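PDB 5ZHF: D-alanyl-D-alanine carboxypeptidase from Enterococcus faecalis V583, which removes the C-terminal D-alanine from peptidoglycan-derived pentapeptides as a zinc-dependent, monomeric DD-carboxypeptidase of the M15B family linked to vancomycin resistance. Local coordinates for residues A201-K204 against I205-G209; F173-R176 against Y177-K181; E109-A112 against E113-K117. One frame throughout, in Å; residues are numbered along the deposited sequence.

Overall arrangement
The three local contacts run along the chain in the order 3, 2, 1. Contact 2 lies nearest the catalytic centre: it leaves edge strand 173-175 of the four-stranded sheet, and the side chain of Y177 comes within about 6 Å of the zinc ion held by H140, D147 and H193. Contact 1, the end of helix 199-208, packs against that strand, its centre about 11 Å from that of contact 2; A202 CA approaches I174 CG2 to 3.7 Å. Contact 3 ends helix 100-116 across the chain's centre from contact 1, the two centres about 35 Å apart. Its K110 side chain is about 11 Å from the zinc ion, and Y114 reaches substrate-binding W131.

Contact 1: residues A201-K204 against I205-G209; sequences AATK and IYHQG
H207 lies alongside T203, one turn earlier in the helix, both side chains pointing the same way. From its CB, 3.5 Å from T203 O, the ring lies beside the preceding turn, meeting that oxygen obliquely: CG is as close, and CD2 touches both T203 O and, at 3.4 Å, T203 CG2. NE2 is 3.7 Å from the same methyl. With CG2 anti to the backbone N, T203 presents its methyl to the imidazole, while OG1 bonds to the carbonyl of I199. T203 O is also gripped by H207 N at 3.0 Å, so backbone and ring of one residue converge on it.

On the inner side, CG1 and CD1 of I205 lie against A201 O, which takes the nearly straight bond from I205 N (2.9 Å, 168° at the hydrogen). A202 and I205 rest on I174 of strand 173-175, and A201 and I205 pack against Y215 of helix 212-218. On the exposed side, the aliphatic part of Q208 runs over K204 O, its CG 3.3 Å from that oxygen. G209, with positive phi, bonds through its N to Y206 O and closes the helix in a Schellman motif, a common C-terminal ending of alpha-helices.

Contact 2: residues F173-R176 against Y177-K181; sequences FIRR and YPPDK
R176 lays its CG over the middle of the Y177 ring, a CH-pi contact at the point where edge strand 173-175 of the antiparallel sheet passes into the loop to helix 182-185. CG stands 3.5 Å from the ring centroid of Y177, 12° off the normal. The bend of R176 at chi2 (61°) carries the guanidinium round past the rim of the same ring, its plane turned 32° from the ring plane, with Y177 CE1 lying over one guanidinium face. Salt bridges to E139 and E213 hold the far end of R176. The Y177 ring in turn meets that of the zinc ligand H193 and touches E190, the probable proton donor/acceptor, which puts this packing beside the metal site.

R175, extended from CG to NE, crosses P179 at about a right angle. One face of its guanidinium receives P179 CD, which is 3.6 Å from R175 NH2, while D165 forms a salt bridge with NH1 and N189 a hydrogen bond with NH2. At the guanidinium edge a water accepts from R175 NE at 2.8 Å and lies 2.7 Å from Y177 O, to which it can donate.

Contact 3: residues E109-A112 against E113-K117; sequences EKVA and EYKAK
K110 starts with CG anti to its backbone N (chi1 -171°) and then bends at chi2 and chi3, which folds its ammonium back toward E113; E113, extended beyond CG, reaches along the helix to meet it. The result is an i to i+3 salt bridge on the last turns of alpha-helix 100-116. NZ of K110 approaches OE1 of E113 at a short 2.6 Å, on the syn side of the carboxylate and 18° out of its plane. The same NZ bonds to a tetraethylene glycol molecule, probably from the crystallisation liquor, so the ammonium is shared between the carboxylate and a terminal oxygen of the glycol.

The curled methylenes of K110 have a second neighbour one turn on: CD lies 4.0 Å from CE2 of Y114, the two side chains crossing at a slant. Y114 packs over A124 and E127 of helix 121-128, sets its ring edge-to-face with that of Y119, and bonds through OH to the indole nitrogen of W131, a residue that binds substrate. Y114 is thus a second-shell residue that probably helps to position W131. V111, buried on the same side, rests on A128.

Regular i to i+4 backbone bonds hold these turns together, among them Y114 N to K110 O at 3.1 Å. V111 CG1 also meets the aliphatic chain of K115, whose CG is 4.4 Å away. The other carboxylate oxygen of E113 is tied to the preceding turn through a water, which donates to E113 OE2 at 2.5 Å and to E109 O at 3.3 Å.

Contact 1: residues A201-K204 against I205-G209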
loop_
_atom_site.group_PDB
_atom_site.type_symbol
_atom_site.label_atom_id
_atom_site.label_comp_id
_atom_site.label_asym_id
_atom_site.label_seq_id
_atom_site.Cartn_x
_atom_site.Cartn_y
_atom_site.Cartn_z
ATOM N N ALA A 201 1.277 -16.130 3.023
ATOM C CA ALA A 201 2.270 -15.472 2.196
ATOM C C ALA A 201 2.973 -14.351 2.964
ATOM O O ALA A 201 4.183 -14.174 2.850
ATOM C CB ALA A 201 1.642 -14.917 0.928
ATOM N N ALA A 202 2.215 -13.572 3.734
ATOM C CA ALA A 202 2.821 -12.435 4.438
ATOM C C ALA A 202 3.915 -12.873 5.402
ATOM O O ALA A 202 4.955 -12.235 5.507
ATOM C CB ALA A 202 1.764 -11.639 5.194
ATOM N N THR A 203 3.668 -13.978 6.080
ATOM C CA THR A 203 4.589 -14.483 7.069
ATOM C C THR A 203 5.877 -14.959 6.410
ATOM O O THR A 203 6.964 -14.686 6.913
ATOM C CB THR A 203 3.940 -15.598 7.898
ATOM O OG1 THR A 203 2.722 -15.114 8.505
ATOM C CG2 THR A 203 4.908 -16.109 8.963
ATOM N N LYS A 204 5.752 -15.650 5.275
ATOM C CA LYS A 204 6.925 -16.085 4.511
ATOM C C LYS A 204 7.698 -14.899 3.965
ATOM O O LYS A 204 8.923 -14.837 4.066
ATOM C CB LYS A 204 6.514 -17.013 3.361
ATOM C CG LYS A 204 5.965 -18.354 3.825
ATOM C CD LYS A 204 5.522 -19.243 2.663
ATOM C CE LYS A 204 5.307 -20.679 3.130
ATOM N NZ LYS A 204 4.385 -21.438 2.236
ATOM N N ILE A 205 6.979 -13.928 3.403
ATOM C CA ILE A 205 7.619 -12.717 2.872
ATOM C C ILE A 205 8.412 -11.996 3.968
ATOM O O ILE A 205 9.549 -11.553 3.754
ATOM C CB ILE A 205 6.570 -11.801 2.182
ATOM C CG1 ILE A 205 6.130 -12.451 0.862
ATOM C CG2 ILE A 205 7.129 -10.410 1.913
ATOM C CD1 ILE A 205 4.857 -11.901 0.265
ATOM N N TYR A 206 7.808 -11.886 5.140
ATOM C CA TYR A 206 8.426 -11.205 6.251
ATOM C C TYR A 206 9.670 -11.947 6.736
ATOM O O TYR A 206 10.717 -11.339 6.880
ATOM C CB TYR A 206 7.439 -11.049 7.395
ATOM C CG TYR A 206 8.077 -10.400 8.600
ATOM C CD1 TYR A 206 8.230 -9.017 8.664
ATOM C CD2 TYR A 206 8.543 -11.168 9.667
ATOM C CE1 TYR A 206 8.815 -8.420 9.763
ATOM C CE2 TYR A 206 9.137 -10.576 10.776
ATOM C CZ TYR A 206 9.262 -9.202 10.817
ATOM O OH TYR A 206 9.850 -8.589 11.898
ATOM N N HIS A 207 9.540 -13.244 6.979
ATOM C CA HIS A 207 10.673 -14.044 7.484
ATOM C C HIS A 207 11.843 -14.109 6.507
ATOM O O HIS A 207 12.993 -14.114 6.930
ATOM C CB HIS A 207 10.219 -15.442 7.915
ATOM C CG HIS A 207 9.455 -15.453 9.210
ATOM N ND1 HIS A 207 9.889 -14.781 10.338
ATOM C CD2 HIS A 207 8.292 -16.054 9.560
ATOM C CE1 HIS A 207 9.019 -14.959 11.319
ATOM N NE2 HIS A 207 8.043 -15.730 10.875
ATOM N N GLN A 208 11.551 -14.109 5.210
ATOM C CA GLN A 208 12.592 -14.183 4.173
ATOM C C GLN A 208 13.090 -12.818 3.696
ATOM O O GLN A 208 14.038 -12.751 2.905
ATOM C CB GLN A 208 12.079 -15.006 2.998
ATOM C CG GLN A 208 11.773 -16.451 3.367
ATOM C CD GLN A 208 11.193 -17.235 2.213
ATOM O OE1 GLN A 208 11.590 -17.065 1.060
ATOM N NE2 GLN A 208 10.248 -18.102 2.514
ATOM N N GLY A 209 12.460 -11.736 4.167
ATOM C CA GLY A 209 12.878 -10.383 3.837
ATOM C C GLY A 209 12.697 -10.049 2.369
ATOM O O GLY A 209 13.561 -9.413 1.751
#

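Contact 2: residues F173-R176 against Y177-K181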
loop_
_atom_site.group_PDB
_atom_site.type_symbol
_atom_site.label_atom_id
_atom_site.label_comp_id
_atom_site.label_asym_id
_atom_site.label_seq_id
_atom_site.Cartn_x
_atom_site.Cartn_y
_atom_site.Cartn_z
ATOM N N PHE A 173 -0.847 -8.625 6.112
ATOM C CA PHE A 173 -0.417 -7.453 5.372
ATOM C C PHE A 173 1.111 -7.353 5.329
ATOM O O PHE A 173 1.788 -7.658 6.312
ATOM C CB PHE A 173 -0.959 -6.168 6.030
ATOM C CG PHE A 173 -2.436 -6.010 5.941
ATOM C CD1 PHE A 173 -3.267 -6.629 6.857
ATOM C CD2 PHE A 173 -3.012 -5.210 4.953
ATOM C CE1 PHE A 173 -4.639 -6.457 6.781
ATOM C CE2 PHE A 173 -4.388 -5.038 4.863
ATOM C CZ PHE A 173 -5.196 -5.665 5.791
ATOM N N ILE A 174 1.639 -6.901 4.204
ATOM C CA ILE A 174 3.071 -6.670 4.039
ATOM C C ILE A 174 3.392 -5.202 3.795
ATOM O O ILE A 174 2.592 -4.444 3.195
ATOM C CB ILE A 174 3.687 -7.536 2.911
ATOM C CG1 ILE A 174 3.032 -7.238 1.542
ATOM C CG2 ILE A 174 3.523 -8.999 3.262
ATOM C CD1 ILE A 174 3.595 -8.051 0.379
ATOM N N ARG A 175 4.584 -4.820 4.273
ATOM C CA ARG A 175 5.188 -3.541 3.956
ATOM C C ARG A 175 5.626 -3.650 2.503
ATOM O O ARG A 175 6.660 -4.254 2.184
ATOM C CB ARG A 175 6.369 -3.258 4.892
ATOM C CG ARG A 175 6.978 -1.889 4.703
ATOM C CD ARG A 175 8.198 -1.735 5.577
ATOM N NE ARG A 175 8.823 -0.422 5.413
ATOM C CZ ARG A 175 9.749 0.074 6.237
ATOM N NH1 ARG A 175 10.143 -0.602 7.313
ATOM N NH2 ARG A 175 10.258 1.274 6.007
ATOM N N ARG A 176 4.785 -3.127 1.624
ATOM C CA ARG A 176 4.858 -3.464 0.207
ATOM C C ARG A 176 6.107 -2.944 -0.489
ATOM O O ARG A 176 6.595 -3.577 -1.441
ATOM C CB ARG A 176 3.648 -2.890 -0.496
ATOM C CG ARG A 176 3.544 -3.194 -1.973
ATOM C CD ARG A 176 3.460 -4.672 -2.226
ATOM N NE ARG A 176 3.336 -4.962 -3.644
ATOM C CZ ARG A 176 4.350 -5.095 -4.503
ATOM N NH1 ARG A 176 5.615 -4.875 -4.127
ATOM N NH2 ARG A 176 4.086 -5.420 -5.766
ATOM N N TYR A 177 6.566 -1.774 -0.063
ATOM C CA TYR A 177 7.653 -1.052 -0.736
ATOM C C TYR A 177 8.781 -0.755 0.254
ATOM O O TYR A 177 8.971 0.389 0.656
ATOM C CB TYR A 177 7.122 0.221 -1.369
ATOM C CG TYR A 177 5.966 0.021 -2.332
ATOM C CD1 TYR A 177 6.084 -0.834 -3.440
ATOM C CD2 TYR A 177 4.738 0.660 -2.127
ATOM C CE1 TYR A 177 5.035 -1.003 -4.328
ATOM C CE2 TYR A 177 3.678 0.489 -3.018
ATOM C CZ TYR A 177 3.821 -0.358 -4.104
ATOM O OH TYR A 177 2.757 -0.519 -4.990
ATOM N N PRO A 178 9.513 -1.795 0.650
ATOM C CA PRO A 178 10.547 -1.596 1.658
ATOM C C PRO A 178 11.766 -0.871 1.113
ATOM O O PRO A 178 12.003 -0.860 -0.096
ATOM C CB PRO A 178 10.891 -3.016 2.117
ATOM C CG PRO A 178 10.479 -3.904 1.044
ATOM C CD PRO A 178 9.416 -3.209 0.241
ATOM N N PRO A 179 12.521 -0.224 2.007
ATOM C CA PRO A 179 13.621 0.626 1.544
ATOM C C PRO A 179 14.750 -0.122 0.831
ATOM O O PRO A 179 15.432 0.457 -0.008
ATOM C CB PRO A 179 14.129 1.292 2.840
ATOM C CG PRO A 179 13.603 0.475 3.961
ATOM C CD PRO A 179 12.326 -0.147 3.469
ATOM N N ASP A 180 14.936 -1.391 1.156
ATOM C CA ASP A 180 16.009 -2.188 0.558
ATOM C C ASP A 180 15.609 -2.946 -0.714
ATOM O O ASP A 180 16.389 -3.748 -1.195
ATOM C CB ASP A 180 16.597 -3.146 1.604
ATOM C CG ASP A 180 15.629 -4.203 2.055
ATOM O OD1 ASP A 180 14.397 -3.987 1.998
ATOM O OD2 ASP A 180 16.108 -5.268 2.478
ATOM N N LYS A 181 14.415 -2.688 -1.251
ATOM C CA LYS A 181 13.925 -3.348 -2.471
ATOM C C LYS A 181 13.466 -2.381 -3.567
ATOM O O LYS A 181 12.770 -2.810 -4.510
ATOM C CB LYS A 181 12.754 -4.292 -2.132
ATOM C CG LYS A 181 13.079 -5.343 -1.094
ATOM C CD LYS A 181 14.008 -6.405 -1.628
ATOM C CE LYS A 181 14.320 -7.386 -0.516
ATOM N NZ LYS A 181 14.998 -8.611 -0.985
HETATM O O HOH W 1 8.389 1.140 3.187
#

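Contact 3: residues E109-A112 against E113-K117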
loop_
_atom_site.group_PDB
_atom_site.type_symbol
_atom_site.label_atom_id
_atom_site.label_comp_id
_atom_site.label_asym_id
_atom_site.label_seq_id
_atom_site.Cartn_x
_atom_site.Cartn_y
_atom_site.Cartn_z
ATOM N N GLU A 109 -0.917 15.766 -8.640
ATOM C CA GLU A 109 -0.495 16.600 -7.508
ATOM C C GLU A 109 0.975 16.355 -7.159
ATOM O O GLU A 109 1.694 17.303 -6.849
ATOM C CB GLU A 109 -1.426 16.428 -6.293
ATOM C CG GLU A 109 -2.752 17.155 -6.521
ATOM C CD GLU A 109 -3.800 16.994 -5.420
ATOM O OE1 GLU A 109 -4.415 18.035 -5.021
ATOM O OE2 GLU A 109 -4.034 15.838 -4.972
ATOM N N LYS A 110 1.428 15.105 -7.248
ATOM C CA LYS A 110 2.850 14.782 -7.028
ATOM C C LYS A 110 3.726 15.359 -8.138
ATOM O O LYS A 110 4.814 15.877 -7.839
ATOM C CB LYS A 110 3.082 13.268 -6.895
ATOM C CG LYS A 110 4.486 12.829 -6.463
ATOM C CD LYS A 110 4.954 13.384 -5.125
ATOM C CE LYS A 110 4.125 12.924 -3.934
ATOM N NZ LYS A 110 4.334 13.801 -2.739
ATOM N N VAL A 111 3.269 15.269 -9.387
ATOM C CA VAL A 111 3.983 15.879 -10.532
ATOM C C VAL A 111 4.138 17.400 -10.294
ATOM O O VAL A 111 5.228 17.964 -10.432
ATOM C CB VAL A 111 3.278 15.580 -11.876
ATOM C CG1 VAL A 111 3.870 16.412 -13.030
ATOM C CG2 VAL A 111 3.360 14.087 -12.225
ATOM N N ALA A 112 3.061 18.043 -9.853
ATOM C CA ALA A 112 3.098 19.483 -9.571
ATOM C C ALA A 112 4.095 19.839 -8.464
ATOM O O ALA A 112 4.767 20.874 -8.547
ATOM C CB ALA A 112 1.709 19.993 -9.210
ATOM N N GLU A 113 4.167 19.021 -7.416
ATOM C CA GLU A 113 5.150 19.234 -6.346
ATOM C C GLU A 113 6.582 19.197 -6.871
ATOM O O GLU A 113 7.413 20.004 -6.451
ATOM C CB GLU A 113 5.000 18.212 -5.225
ATOM C CG GLU A 113 3.794 18.443 -4.343
ATOM C CD GLU A 113 3.491 17.250 -3.442
ATOM O OE1 GLU A 113 4.351 16.347 -3.305
ATOM O OE2 GLU A 113 2.376 17.221 -2.863
ATOM N N TYR A 114 6.874 18.252 -7.761
ATOM C CA TYR A 114 8.200 18.220 -8.406
ATOM C C TYR A 114 8.436 19.416 -9.308
ATOM O O TYR A 114 9.517 20.019 -9.242
ATOM C CB TYR A 114 8.443 16.911 -9.160
ATOM C CG TYR A 114 8.918 15.824 -8.228
ATOM C CD1 TYR A 114 10.211 15.866 -7.687
ATOM C CD2 TYR A 114 8.075 14.772 -7.846
ATOM C CE1 TYR A 114 10.661 14.891 -6.809
ATOM C CE2 TYR A 114 8.514 13.785 -6.977
ATOM C CZ TYR A 114 9.805 13.847 -6.453
ATOM O OH TYR A 114 10.264 12.866 -5.594
ATOM N N LYS A 115 7.450 19.781 -10.120
ATOM C CA LYS A 115 7.573 20.969 -10.994
ATOM C C LYS A 115 7.968 22.201 -10.185
ATOM O O LYS A 115 8.890 22.928 -10.575
ATOM C CB LYS A 115 6.299 21.223 -11.807
ATOM C CG LYS A 115 6.071 20.215 -12.916
ATOM C CD LYS A 115 4.974 20.624 -13.893
ATOM C CE LYS A 115 3.622 20.837 -13.225
ATOM N NZ LYS A 115 2.580 21.164 -14.242
ATOM N N ALA A 116 7.325 22.402 -9.033
ATOM C CA ALA A 116 7.642 23.531 -8.158
ATOM C C ALA A 116 9.047 23.489 -7.535
ATOM O O ALA A 116 9.531 24.522 -7.069
ATOM C CB ALA A 116 6.588 23.662 -7.055
ATOM N N LYS A 117 9.682 22.311 -7.488
ATOM C CA LYS A 117 11.054 22.156 -6.949
ATOM C C LYS A 117 12.140 22.233 -8.030
ATOM O O LYS A 117 13.323 22.047 -7.736
ATOM C CB LYS A 117 11.183 20.836 -6.155
ATOM C CG LYS A 117 10.639 20.904 -4.736
ATOM C CD LYS A 117 11.352 21.965 -3.895
ATOM C CE LYS A 117 11.059 21.825 -2.409
ATOM N NZ LYS A 117 9.603 21.752 -2.122
HETATM O O HOH W 2 0.543 18.532 -4.029
#